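Local coordinates for protein transcriptional regulator I2 (Pseudomonas fluorescens A506, PDB 4MO7) that acts as a superantigen associated with Crohn's disease and, being a member of the TetR family, probably also binds DNA to regulate transcription, at residues A[36-41]-A[53-58]; A[80-85]-A[140-145]; A[115-120]-A[184-189]. One frame throughout, in Å; residues are numbered along the deposited sequence. Where two conformers were deposited one is given.

Contact 1 of 3, residues A[36-41]-A[53-58]; sequences QTAAHL and RDLASA. With MG (magnesium ion), chain B.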
ATOM      1  N   GLN A  36     -22.928 -10.494 -14.955  1.00 21.94           N
ATOM      2  CA  GLN A  36     -21.667 -10.653 -15.686  1.00 22.35           C
ATOM      3  C   GLN A  36     -21.507  -9.565 -16.709  1.00 18.48           C
ATOM      4  O   GLN A  36     -20.385  -9.098 -16.938  1.00 20.43           O
ATOM      5  CB  GLN A  36     -21.664 -11.978 -16.428  1.00 25.37           C
ATOM      6  CG  GLN A  36     -21.752 -13.183 -15.503  1.00 24.80           C
ATOM      7  CD  GLN A  36     -20.455 -13.930 -15.498  1.00 54.71           C
ATOM      8  OE1 GLN A  36     -19.685 -13.827 -14.546  1.00 62.93           O
ATOM      9  NE2 GLN A  36     -20.181 -14.666 -16.585  1.00 38.25           N
ATOM     10  N   THR A  37     -22.603  -9.164 -17.351  1.00 14.19           N
ATOM     11  CA  THR A  37     -22.482  -8.077 -18.345  1.00 17.18           C
ATOM     12  C   THR A  37     -22.281  -6.713 -17.671  1.00 17.41           C
ATOM     13  O   THR A  37     -21.497  -5.910 -18.151  1.00 14.57           O
ATOM     14  CB  THR A  37     -23.720  -8.004 -19.286  1.00 18.94           C
ATOM     15  OG1 THR A  37     -23.877  -9.278 -19.913  1.00 22.16           O
ATOM     16  CG2 THR A  37     -23.517  -6.929 -20.359  1.00 20.13           C
ATOM     17  N   ALA A  38     -22.985  -6.462 -16.554  1.00 15.61           N
ATOM     18  CA  ALA A  38     -22.776  -5.224 -15.780  1.00 21.37           C
ATOM     19  C   ALA A  38     -21.324  -5.096 -15.351  1.00 15.06           C
ATOM     20  O   ALA A  38     -20.741  -4.008 -15.350  1.00 17.35           O
ATOM     21  CB  ALA A  38     -23.678  -5.246 -14.523  1.00 17.00           C
ATOM     22  N   ALA A  39     -20.713  -6.213 -14.956  1.00 15.67           N
ATOM     23  CA  ALA A  39     -19.300  -6.131 -14.561  1.00 16.94           C
ATOM     24  C   ALA A  39     -18.440  -5.504 -15.628  1.00 17.01           C
ATOM     25  O   ALA A  39     -17.625  -4.650 -15.337  1.00 19.57           O
ATOM     26  CB  ALA A  39     -18.747  -7.493 -14.174  1.00 15.66           C
ATOM     27  N   HIS A  40     -18.663  -5.872 -16.889  1.00 16.93           N
ATOM     28  CA  HIS A  40     -17.894  -5.234 -17.960  1.00 19.36           C
ATOM     29  C   HIS A  40     -18.211  -3.777 -18.180  1.00 17.57           C
ATOM     30  O   HIS A  40     -17.262  -2.966 -18.332  1.00 17.36           O
ATOM     31  CB  HIS A  40     -18.109  -5.984 -19.260  1.00 16.00           C
ATOM     32  CG  HIS A  40     -17.439  -7.294 -19.254  1.00 16.82           C
ATOM     33  ND1 HIS A  40     -16.090  -7.443 -19.526  1.00 18.53           N
ATOM     34  CD2 HIS A  40     -17.909  -8.520 -18.959  1.00 18.73           C
ATOM     35  CE1 HIS A  40     -15.763  -8.710 -19.395  1.00 20.03           C
ATOM     36  NE2 HIS A  40     -16.847  -9.379 -19.055  1.00 23.41           N
ATOM     37  N   LEU A  41     -19.508  -3.458 -18.260  1.00 15.73           N
ATOM     38  CA  LEU A  41     -19.933  -2.071 -18.496  1.00 17.70           C
ATOM     39  C   LEU A  41     -19.374  -1.186 -17.382  1.00 16.67           C
ATOM     40  O   LEU A  41     -18.744  -0.157 -17.647  1.00 21.02           O
ATOM     41  CB  LEU A  41     -21.446  -1.956 -18.576  1.00 17.35           C
ATOM     42  CG  LEU A  41     -22.064  -2.110 -19.978  1.00 26.19           C
ATOM     43  CD1 LEU A  41     -21.634  -3.444 -20.558  1.00 27.78           C
ATOM     44  CD2 LEU A  41     -23.568  -2.074 -19.856  1.00 21.94           C
ATOM     45  N   ARG A  53     -30.076   2.438 -19.053  1.00 38.11           N
ATOM     46  CA  ARG A  53     -30.357   2.199 -20.462  1.00 49.64           C
ATOM     47  C   ARG A  53     -29.246   1.329 -21.064  1.00 40.91           C
ATOM     48  O   ARG A  53     -29.533   0.282 -21.668  1.00 47.10           O
ATOM     49  CB  ARG A  53     -30.510   3.516 -21.227  1.00 55.38           C
ATOM     50  CG  ARG A  53     -30.730   3.307 -22.718  1.00 75.76           C
ATOM     51  CD  ARG A  53     -31.309   4.541 -23.387  1.00 71.76           C
ATOM     52  NE  ARG A  53     -31.655   4.289 -24.783  1.00 81.24           N
ATOM     53  CZ  ARG A  53     -32.871   3.950 -25.201  1.00 86.61           C
ATOM     54  NH1 ARG A  53     -33.866   3.823 -24.329  1.00 66.27           N
ATOM     55  NH2 ARG A  53     -33.097   3.742 -26.492  1.00 82.26           N
ATOM     56  N   ASP A  54     -27.993   1.759 -20.862  1.00 34.06           N
ATOM     57  CA  ASP A  54     -26.803   0.987 -21.238  1.00 38.36           C
ATOM     58  C   ASP A  54     -26.871  -0.496 -20.835  1.00 32.71           C
ATOM     59  O   ASP A  54     -26.604  -1.369 -21.661  1.00 33.90           O
ATOM     60  CB  ASP A  54     -25.546   1.648 -20.653  1.00 28.95           C
ATOM     61  CG  ASP A  54     -25.254   2.990 -21.274  1.00 51.86           C
ATOM     62  OD1 ASP A  54     -25.746   3.232 -22.396  1.00 39.00           O
ATOM     63  OD2 ASP A  54     -24.510   3.792 -20.658  1.00 37.07           O
ATOM     64  N   LEU A  55     -27.223  -0.801 -19.587  1.00 24.63           N
ATOM     65  CA  LEU A  55     -27.246  -2.196 -19.158  1.00 30.42           C
ATOM     66  C   LEU A  55     -28.346  -2.972 -19.869  1.00 51.50           C
ATOM     67  O   LEU A  55     -28.174  -4.139 -20.198  1.00 29.70           O
ATOM     68  CB  LEU A  55     -27.396  -2.316 -17.634  1.00 30.65           C
ATOM     69  CG  LEU A  55     -27.177  -3.689 -17.003  1.00 35.79           C
ATOM     70  CD1 LEU A  55     -25.949  -4.365 -17.584  1.00 36.01           C
ATOM     71  CD2 LEU A  55     -27.030  -3.528 -15.508  1.00 32.23           C
ATOM     72  N   ALA A  56     -29.471  -2.315 -20.130  1.00 29.52           N
ATOM     73  CA  ALA A  56     -30.608  -3.002 -20.696  1.00 37.54           C
ATOM     74  C   ALA A  56     -30.293  -3.300 -22.152  1.00 20.08           C
ATOM     75  O   ALA A  56     -30.580  -4.398 -22.639  1.00 35.25           O
ATOM     76  CB  ALA A  56     -31.866  -2.146 -20.558  1.00 33.32           C
ATOM     77  N   SER A  57     -29.684  -2.350 -22.850  1.00 27.51           N
ATOM     78  CA  SER A  57     -29.342  -2.568 -24.255  1.00 34.94           C
ATOM     79  C   SER A  57     -28.291  -3.693 -24.408  1.00 55.24           C
ATOM     80  O   SER A  57     -28.429  -4.579 -25.250  1.00 41.46           O
ATOM     81  CB  SER A  57     -28.837  -1.289 -24.877  1.00 36.60           C
ATOM     82  OG  SER A  57     -28.009  -1.570 -25.993  1.00 65.79           O
ATOM     83  N   ALA A  58     -27.239  -3.649 -23.595  1.00 27.35           N
ATOM     84  CA  ALA A  58     -26.256  -4.742 -23.528  1.00 25.92           C
ATOM     85  C   ALA A  58     -26.794  -6.170 -23.241  1.00 27.54           C
ATOM     86  O   ALA A  58     -26.203  -7.158 -23.732  1.00 26.20           O
ATOM     87  CB  ALA A  58     -25.176  -4.386 -22.535  1.00 26.63           C
TER
HETATM   88 MG    MG B 201     -17.132 -11.604 -18.927  0.50  9.39          MG
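The carbonyl oxygen D54 O accepts the helical bond from A58 N at 3.1 Å, and against the same oxygen rests a methyl of L41, whose CD2 comes to 3.6 Å from it. The L41 tip thus lies directly on the backbone of the other helix: CD2 also reaches L55 CA and the A58 methyl, filling the corner between D54, L55 and A58. L55 answers in the reverse direction. Its CG stands anti to the backbone N (chi1 -169°), which carries both methyls across to A38, where CD1 sits 3.7 Å from A38 CA and CD2 meets the A38 methyl. T37 adds a methyl-to-methyl touch, CG2 to A58 CB at 3.7 Å, while its hydroxyl turns back along its own helix to K33 O. No hydrogen bond joins the two segments, and their grip is apolar. At one margin D54 is held by a salt bridge from its OD2 to K45. H40 leaves another side of helix 30-45 and binds a magnesium ion through NE2 at 2.2 Å.

The axes of the two segments approach to 10.0 Å with their directions 129° from one another, consistent with the first two helices of a TetR-type DNA-binding domain, the second of which opens the helix-turn-helix in this family. I76 of helix 73-97 packs on both A38 and L55, closing one side of the interface, whereas A39 and H40 face helix 122-130.

Contact 2 of 3, residues A[80-85]-A[140-145]; sequences VMEETI and QAHVLA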
ATOM      1  N   VAL A  80     -22.072  -7.495  -8.153  1.00 16.61           N
ATOM      2  CA  VAL A  80     -20.823  -7.693  -8.949  1.00 14.87           C
ATOM      3  C   VAL A  80     -19.675  -7.889  -7.975  1.00 22.11           C
ATOM      4  O   VAL A  80     -18.841  -8.795  -8.121  1.00 18.64           O
ATOM      5  CB  VAL A  80     -20.561  -6.482  -9.843  1.00 15.36           C
ATOM      6  CG1 VAL A  80     -19.161  -6.463 -10.434  1.00 19.64           C
ATOM      7  CG2 VAL A  80     -21.627  -6.449 -10.951  1.00 16.48           C
ATOM      8  N   MET A  81     -19.620  -7.053  -6.947  1.00 18.45           N
ATOM      9  CA  MET A  81     -18.509  -7.161  -6.009  1.00 15.20           C
ATOM     10  C   MET A  81     -18.615  -8.432  -5.169  1.00 25.85           C
ATOM     11  O   MET A  81     -17.608  -9.097  -4.893  1.00 19.11           O
ATOM     12  CB  MET A  81     -18.452  -5.927  -5.134  1.00 13.14           C
ATOM     13  CG  MET A  81     -18.190  -4.641  -5.936  1.00 14.16           C
ATOM     14  SD  MET A  81     -17.805  -3.366  -4.712  1.00 20.49           S
ATOM     15  CE  MET A  81     -17.753  -1.900  -5.716  1.00 16.09           C
ATOM     16  N   GLU A  82     -19.820  -8.787  -4.758  1.00 18.11           N
ATOM     17  CA  GLU A  82     -19.990 -10.023  -3.990  1.00 20.57           C
ATOM     18  C   GLU A  82     -19.570 -11.238  -4.812  1.00 23.36           C
ATOM     19  O   GLU A  82     -18.887 -12.154  -4.318  1.00 18.65           O
ATOM     20  CB  GLU A  82     -21.441 -10.173  -3.532  1.00 17.62           C
ATOM     21  CG  GLU A  82     -21.837  -9.261  -2.369  1.00 20.29           C
ATOM     22  CD  GLU A  82     -23.294  -9.516  -1.971  1.00 33.44           C
ATOM     23  OE1 GLU A  82     -23.690  -9.142  -0.861  1.00 28.93           O
ATOM     24  OE2 GLU A  82     -24.046 -10.092  -2.783  1.00 38.97           O
ATOM     25  N   GLU A  83     -19.998 -11.271  -6.071  1.00 18.34           N
ATOM     26  CA  GLU A  83     -19.618 -12.401  -6.941  1.00 23.65           C
ATOM     27  C   GLU A  83     -18.124 -12.563  -7.042  1.00 30.12           C
ATOM     28  O   GLU A  83     -17.625 -13.692  -7.029  1.00 23.38           O
ATOM     29  CB  GLU A  83     -20.100 -12.188  -8.385  1.00 29.53           C
ATOM     30  CG  GLU A  83     -21.534 -12.503  -8.635  1.00 53.41           C
ATOM     31  CD  GLU A  83     -21.876 -13.908  -8.215  1.00 63.40           C
ATOM     32  OE1 GLU A  83     -21.399 -14.868  -8.870  1.00 49.50           O
ATOM     33  OE2 GLU A  83     -22.606 -14.042  -7.209  1.00 50.00           O
ATOM     34  N   THR A  84     -17.401 -11.457  -7.188  1.00 21.80           N
ATOM     35  CA  THR A  84     -15.940 -11.535  -7.310  1.00 18.88           C
ATOM     36  C   THR A  84     -15.301 -12.093  -6.075  1.00 20.63           C
ATOM     37  O   THR A  84     -14.355 -12.895  -6.164  1.00 23.72           O
ATOM     38  CB  THR A  84     -15.297 -10.148  -7.552  1.00 27.32           C
ATOM     39  OG1 THR A  84     -15.993  -9.502  -8.615  1.00 43.10           O
ATOM     40  CG2 THR A  84     -13.803 -10.293  -7.923  1.00 29.93           C
ATOM     41  N   ILE A  85     -15.767 -11.650  -4.909  1.00 20.93           N
ATOM     42  CA  ILE A  85     -15.196 -12.158  -3.698  1.00 17.28           C
ATOM     43  C   ILE A  85     -15.568 -13.608  -3.444  1.00 19.77           C
ATOM     44  O   ILE A  85     -14.709 -14.383  -2.981  1.00 18.23           O
ATOM     45  CB  ILE A  85     -15.547 -11.306  -2.476  1.00 19.06           C
ATOM     46  CG1 ILE A  85     -14.944  -9.898  -2.622  1.00 18.79           C
ATOM     47  CG2 ILE A  85     -14.883 -11.894  -1.221  1.00 17.31           C
ATOM     48  CD1 ILE A  85     -15.377  -8.981  -1.486  1.00 26.12           C
ATOM     49  N   GLN A 140     -21.955  -1.965   0.985  0.55 19.94           N
ATOM     50  CA  GLN A 140     -20.597  -2.121   1.489  0.55 14.89           C
ATOM     51  C   GLN A 140     -20.540  -3.127   2.644  0.55 19.42           C
ATOM     52  O   GLN A 140     -19.571  -3.893   2.770  0.55 16.65           O
ATOM     53  CB  GLN A 140     -20.088  -0.773   1.987  0.55 14.28           C
ATOM     54  CG  GLN A 140     -18.824  -0.821   2.765  0.55 11.99           C
ATOM     55  CD  GLN A 140     -18.472   0.545   3.376  0.55 17.75           C
ATOM     56  OE1 GLN A 140     -17.883   1.399   2.714  0.55 28.48           O
ATOM     57  NE2 GLN A 140     -18.825   0.744   4.628  0.55  9.54           N
ATOM     58  N   ALA A 141     -21.555  -3.119   3.502  1.00 15.96           N
ATOM     59  CA  ALA A 141     -21.499  -3.982   4.705  1.00 18.31           C
ATOM     60  C   ALA A 141     -21.606  -5.422   4.263  1.00 17.73           C
ATOM     61  O   ALA A 141     -20.958  -6.301   4.830  1.00 21.68           O
ATOM     62  CB  ALA A 141     -22.599  -3.640   5.647  1.00 21.95           C
ATOM     63  N   HIS A 142     -22.421  -5.670   3.226  1.00 20.19           N
ATOM     64  CA  HIS A 142     -22.499  -7.010   2.639  1.00 18.75           C
ATOM     65  C   HIS A 142     -21.166  -7.439   2.028  1.00 16.70           C
ATOM     66  O   HIS A 142     -20.731  -8.563   2.256  1.00 18.59           O
ATOM     67  CB  HIS A 142     -23.584  -7.095   1.564  1.00 21.44           C
ATOM     68  CG  HIS A 142     -24.966  -7.148   2.132  1.00 23.87           C
ATOM     69  ND1 HIS A 142     -25.476  -8.289   2.711  1.00 30.27           N
ATOM     70  CD2 HIS A 142     -25.923  -6.195   2.260  1.00 29.70           C
ATOM     71  CE1 HIS A 142     -26.702  -8.047   3.144  1.00 34.21           C
ATOM     72  NE2 HIS A 142     -26.992  -6.780   2.896  1.00 36.71           N
ATOM     73  N   VAL A 143     -20.509  -6.543   1.299  1.00 16.62           N
ATOM     74  CA  VAL A 143     -19.243  -6.947   0.657  1.00 15.01           C
ATOM     75  C   VAL A 143     -18.204  -7.151   1.757  1.00 19.77           C
ATOM     76  O   VAL A 143     -17.388  -8.074   1.692  1.00 18.05           O
ATOM     77  CB  VAL A 143     -18.741  -5.923  -0.341  1.00 13.33           C
ATOM     78  CG1 VAL A 143     -17.375  -6.313  -0.811  1.00 16.47           C
ATOM     79  CG2 VAL A 143     -19.747  -5.823  -1.503  1.00 18.19           C
ATOM     80  N   LEU A 144     -18.227  -6.322   2.792  1.00 14.09           N
ATOM     81  CA  LEU A 144     -17.278  -6.494   3.884  1.00 15.42           C
ATOM     82  C   LEU A 144     -17.474  -7.776   4.700  1.00 22.45           C
ATOM     83  O   LEU A 144     -16.506  -8.344   5.201  1.00 16.20           O
ATOM     84  CB  LEU A 144     -17.253  -5.252   4.807  1.00 16.11           C
ATOM     85  CG  LEU A 144     -16.643  -3.969   4.205  1.00 16.63           C
ATOM     86  CD1 LEU A 144     -16.869  -2.743   5.146  1.00 20.56           C
ATOM     87  CD2 LEU A 144     -15.148  -4.110   3.876  1.00 24.09           C
ATOM     88  N   ALA A 145     -18.708  -8.217   4.860  1.00 17.13           N
ATOM     89  CA  ALA A 145     -18.960  -9.546   5.396  1.00 17.30           C
ATOM     90  C   ALA A 145     -18.271 -10.668   4.640  1.00 21.12           C
ATOM     91  O   ALA A 145     -17.759 -11.601   5.277  1.00 19.28           O
ATOM     92  CB  ALA A 145     -20.437  -9.825   5.500  1.00 19.76           C
TER
HETATM   93  O   HOH W   1     -23.206 -10.882   1.575  1.00 50.17           O
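V143 provides the apolar centre of the contact, with its two methyls divided among three residues of segment 80-85. CG1, anti to the backbone N (chi1 173°), meets the tip of I85 at a tight 3.4 Å from I85 CD1, the two side chains crossing at about a right angle. CG2 lies 3.9 Å from M81 CB and beside the E82 CG methylene. M81 takes part through its base, since its extended chain leads away from segment 140-145, and the side chain touches W132 and L135.

The two helix segments run almost exactly parallel, 2° apart in direction, with their axes 9.4 Å from each other. In the all-helical TetR fold, this sets the long helix 73-97, which leads out of the DNA-binding part, against helix 137-163 of the C-terminal domain.

At the border of this core E82 extends so that OE1 stops 3.2 Å from H142 CB, a van der Waals approach, with the carboxylate and imidazole planes 78° apart. The polar links here run through other partners. A water donates to E82 OE1 at 3.0 Å and, weakly, to H142 O. The same carboxylate oxygen has R78 as its salt-bridge partner, while H142 NE2 bonds to E138 one turn earlier on its own helix.

Contact 3 of 3, residues A[115-120]-A[184-189]; sequences QSIMGG and WTTTWF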
ATOM      1  N   GLN A 115      -2.574 -13.384  -7.602  1.00 14.84           N
ATOM      2  CA  GLN A 115      -3.232 -13.542  -8.912  1.00 25.97           C
ATOM      3  C   GLN A 115      -4.404 -12.590  -8.969  1.00 24.50           C
ATOM      4  O   GLN A 115      -4.626 -11.901  -9.969  1.00 25.09           O
ATOM      5  CB  GLN A 115      -3.682 -14.971  -9.115  1.00 20.66           C
ATOM      6  CG  GLN A 115      -2.524 -15.907  -9.481  1.00 40.74           C
ATOM      7  CD  GLN A 115      -2.997 -17.227 -10.078  1.00 53.47           C
ATOM      8  OE1 GLN A 115      -4.200 -17.455 -10.246  1.00 63.31           O
ATOM      9  NE2 GLN A 115      -2.049 -18.109 -10.390  1.00 48.68           N
ATOM     10  N   SER A 116      -5.143 -12.493  -7.866  1.00 18.84           N
ATOM     11  CA  SER A 116      -6.184 -11.463  -7.781  1.00 15.76           C
ATOM     12  C   SER A 116      -5.668 -10.024  -7.877  1.00 25.98           C
ATOM     13  O   SER A 116      -6.250  -9.205  -8.584  1.00 38.08           O
ATOM     14  CB  SER A 116      -7.077 -11.691  -6.547  1.00 22.05           C
ATOM     15  OG  SER A 116      -6.502 -11.085  -5.423  1.00 32.76           O
ATOM     16  N   ILE A 117      -4.583  -9.712  -7.172  1.00 24.06           N
ATOM     17  CA  ILE A 117      -3.964  -8.372  -7.216  1.00 23.18           C
ATOM     18  C   ILE A 117      -3.537  -8.008  -8.669  1.00 21.96           C
ATOM     19  O   ILE A 117      -3.614  -6.838  -9.118  1.00 25.01           O
ATOM     20  CB  ILE A 117      -2.762  -8.325  -6.207  1.00 22.16           C
ATOM     21  CG1 ILE A 117      -3.243  -8.141  -4.759  1.00 25.38           C
ATOM     22  CG2 ILE A 117      -1.751  -7.221  -6.524  1.00 26.61           C
ATOM     23  CD1 ILE A 117      -2.195  -8.630  -3.695  1.00 20.88           C
ATOM     24  N   MET A 118      -3.073  -8.996  -9.416  1.00 16.25           N
ATOM     25  CA  MET A 118      -2.516  -8.674 -10.756  1.00 25.75           C
ATOM     26  C   MET A 118      -3.520  -8.846 -11.884  1.00 41.64           C
ATOM     27  O   MET A 118      -3.134  -9.170 -13.001  1.00 38.43           O
ATOM     28  CB  MET A 118      -1.320  -9.565 -11.077  1.00 26.59           C
ATOM     29  CG  MET A 118      -0.160  -9.365 -10.171  1.00 41.91           C
ATOM     30  SD  MET A 118       0.569  -7.717 -10.311  1.00 34.71           S
ATOM     31  CE  MET A 118       1.543  -7.827  -8.833  1.00 29.18           C
ATOM     32  N   GLY A 119      -4.804  -8.662 -11.611  1.00 50.97           N
ATOM     33  CA  GLY A 119      -5.769  -8.689 -12.700  1.00 75.84           C
ATOM     34  C   GLY A 119      -6.354 -10.044 -13.060  1.00 57.76           C
ATOM     35  O   GLY A 119      -7.137 -10.163 -14.008  1.00 74.03           O
ATOM     36  N   GLY A 120      -5.978 -11.076 -12.314  1.00 44.47           N
ATOM     37  CA  GLY A 120      -6.817 -12.261 -12.234  1.00 33.85           C
ATOM     38  C   GLY A 120      -8.081 -11.788 -11.510  1.00 31.03           C
ATOM     39  O   GLY A 120      -8.156 -10.630 -11.042  1.00 61.74           O
ATOM     40  N   TRP A 184       1.266  -4.069  -2.459  1.00 14.50           N
ATOM     41  CA  TRP A 184       2.241  -3.098  -2.977  1.00 18.11           C
ATOM     42  C   TRP A 184       2.915  -3.574  -4.252  1.00 15.04           C
ATOM     43  O   TRP A 184       3.545  -2.744  -4.953  1.00 16.91           O
ATOM     44  CB  TRP A 184       3.319  -2.866  -1.907  1.00 14.87           C
ATOM     45  CG  TRP A 184       4.327  -1.811  -2.179  1.00 20.89           C
ATOM     46  CD1 TRP A 184       5.694  -2.002  -2.520  1.00 24.25           C
ATOM     47  CD2 TRP A 184       4.126  -0.392  -2.181  1.00 21.18           C
ATOM     48  NE1 TRP A 184       6.300  -0.772  -2.701  1.00 20.49           N
ATOM     49  CE2 TRP A 184       5.373   0.218  -2.484  1.00 26.08           C
ATOM     50  CE3 TRP A 184       3.033   0.432  -1.889  1.00 20.41           C
ATOM     51  CZ2 TRP A 184       5.529   1.607  -2.525  1.00 32.82           C
ATOM     52  CZ3 TRP A 184       3.187   1.812  -1.964  1.00 37.45           C
ATOM     53  CH2 TRP A 184       4.430   2.382  -2.275  1.00 46.80           C
ATOM     54  N   THR A 185       2.800  -4.866  -4.550  1.00 12.35           N
ATOM     55  CA  THR A 185       3.463  -5.447  -5.726  1.00 12.20           C
ATOM     56  C   THR A 185       2.925  -4.794  -7.020  1.00 19.46           C
ATOM     57  O   THR A 185       3.620  -4.819  -8.033  1.00 18.59           O
ATOM     58  CB  THR A 185       3.443  -6.977  -5.853  1.00 19.16           C
ATOM     59  OG1 THR A 185       2.123  -7.450  -5.972  1.00 15.99           O
ATOM     60  CG2 THR A 185       4.067  -7.672  -4.651  1.00 13.25           C
ATOM     61  N   THR A 186       1.717  -4.244  -6.988  1.00 18.32           N
ATOM     62  CA  THR A 186       1.174  -3.542  -8.177  1.00 21.64           C
ATOM     63  C   THR A 186       2.054  -2.359  -8.591  1.00 24.79           C
ATOM     64  O   THR A 186       2.018  -1.944  -9.766  1.00 27.52           O
ATOM     65  CB  THR A 186      -0.247  -2.979  -7.949  1.00 23.19           C
ATOM     66  OG1 THR A 186      -0.208  -1.978  -6.922  1.00 28.55           O
ATOM     67  CG2 THR A 186      -1.179  -4.094  -7.515  1.00 32.61           C
ATOM     68  N   THR A 187       2.821  -1.810  -7.645  1.00 20.28           N
ATOM     69  CA  THR A 187       3.591  -0.593  -7.927  1.00 25.44           C
ATOM     70  C   THR A 187       4.932  -0.912  -8.602  1.00 28.89           C
ATOM     71  O   THR A 187       5.604  -0.010  -9.121  1.00 28.84           O
ATOM     72  CB  THR A 187       3.865   0.264  -6.660  1.00 19.69           C
ATOM     73  OG1 THR A 187       4.831  -0.394  -5.824  1.00 23.67           O
ATOM     74  CG2 THR A 187       2.581   0.473  -5.853  1.00 27.24           C
ATOM     75  N   TRP A 188       5.334  -2.181  -8.597  1.00 21.85           N
ATOM     76  CA  TRP A 188       6.664  -2.506  -9.072  1.00 18.28           C
ATOM     77  C   TRP A 188       6.814  -3.782  -9.883  1.00 23.15           C
ATOM     78  O   TRP A 188       7.845  -3.927 -10.534  1.00 19.53           O
ATOM     79  CB  TRP A 188       7.667  -2.512  -7.906  1.00 19.87           C
ATOM     80  CG  TRP A 188       7.420  -3.605  -6.870  1.00 21.70           C
ATOM     81  CD1 TRP A 188       6.703  -3.487  -5.706  1.00 17.61           C
ATOM     82  CD2 TRP A 188       7.936  -4.939  -6.899  1.00 18.70           C
ATOM     83  NE1 TRP A 188       6.707  -4.701  -5.036  1.00 16.51           N
ATOM     84  CE2 TRP A 188       7.491  -5.589  -5.730  1.00 17.61           C
ATOM     85  CE3 TRP A 188       8.763  -5.643  -7.790  1.00 19.95           C
ATOM     86  CZ2 TRP A 188       7.849  -6.911  -5.415  1.00 18.11           C
ATOM     87  CZ3 TRP A 188       9.092  -6.964  -7.494  1.00 19.68           C
ATOM     88  CH2 TRP A 188       8.623  -7.588  -6.312  1.00 23.16           C
ATOM     89  N   PHE A 189       5.840  -4.711  -9.857  1.00 16.98           N
ATOM     90  CA  PHE A 189       6.081  -6.055 -10.436  1.00 17.45           C
ATOM     91  C   PHE A 189       6.274  -5.977 -11.942  1.00 20.84           C
ATOM     92  O   PHE A 189       7.109  -6.704 -12.488  1.00 29.14           O
ATOM     93  CB  PHE A 189       4.937  -7.040 -10.071  1.00 22.52           C
ATOM     94  CG  PHE A 189       5.085  -8.442 -10.662  1.00 21.26           C
ATOM     95  CD1 PHE A 189       6.071  -9.291 -10.233  1.00 22.59           C
ATOM     96  CD2 PHE A 189       4.203  -8.893 -11.620  1.00 32.64           C
ATOM     97  CE1 PHE A 189       6.185 -10.567 -10.738  1.00 26.89           C
ATOM     98  CE2 PHE A 189       4.336 -10.135 -12.159  1.00 30.96           C
ATOM     99  CZ  PHE A 189       5.323 -10.991 -11.704  1.00 25.41           C
TER
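The backbones come closest between M118, where the chain leaves helix 114-117, and T186, their CA atoms 6.8 Å apart. I117 starts out toward the facing segment and works through its branch methyl: CG2 presses on T186 CG2 at a tight 3.3 Å, the side chains crossing at about a right angle. M118 gets there only through its bend at chi2 (-65°), which swings its thioether across to T185 and F189. The methyl CE rests 3.7 Å from F189 CB, and SD stands 5.1 Å from the centre of the F189 ring, 57° off its normal, in an oblique Met-aromatic contact. CE also approaches T185 OG1 more closely than a methyl normally would, which makes the exact placing of the methyl doubtful.

Directly beyond M118, G119 takes a positive phi of 89°, and weak bonds from G119 N to S116 O and from G120 N to Q115 O resemble a Schellman motif. Both segments belong to the C-terminal, TetR-like domain, where 184-189 joins helix 171-183 to helix 189-192 at the dimer interface. T185 packs on F177 of the second subunit, with W184 and W188 touching G180 and R176 of that same subunit.

The hydroxyl of T185 is occupied by L182 O, a turn back. Within 184-189, W184 O accepts both T187 N and T187 OG1, the latter at 2.8 Å.

The contacts follow the molecule from its DNA-binding end to its dimer interface. Contact 1 joins helices 30-45 and 52-59, contact 2 helices 73-97 and 137-163, and contact 3 the end of helix 114-117 and the loop after helix 171-183. Contact 1 closes before contact 2 opens, but the segments of contacts 2 and 3 alternate along the chain. Centres of contacts 1 and 2 are about 19 Å apart, yet the two touch, A39 CB lying 3.9 Å from V80 CG1. Through this touch and its part in contact 2, helix 73-97 connects the DNA-binding part with the C-terminal core, as in other TetR-family proteins. Contact 3 is centred about 20 Å from contact 2 and 26 Å from contact 1, touching neither.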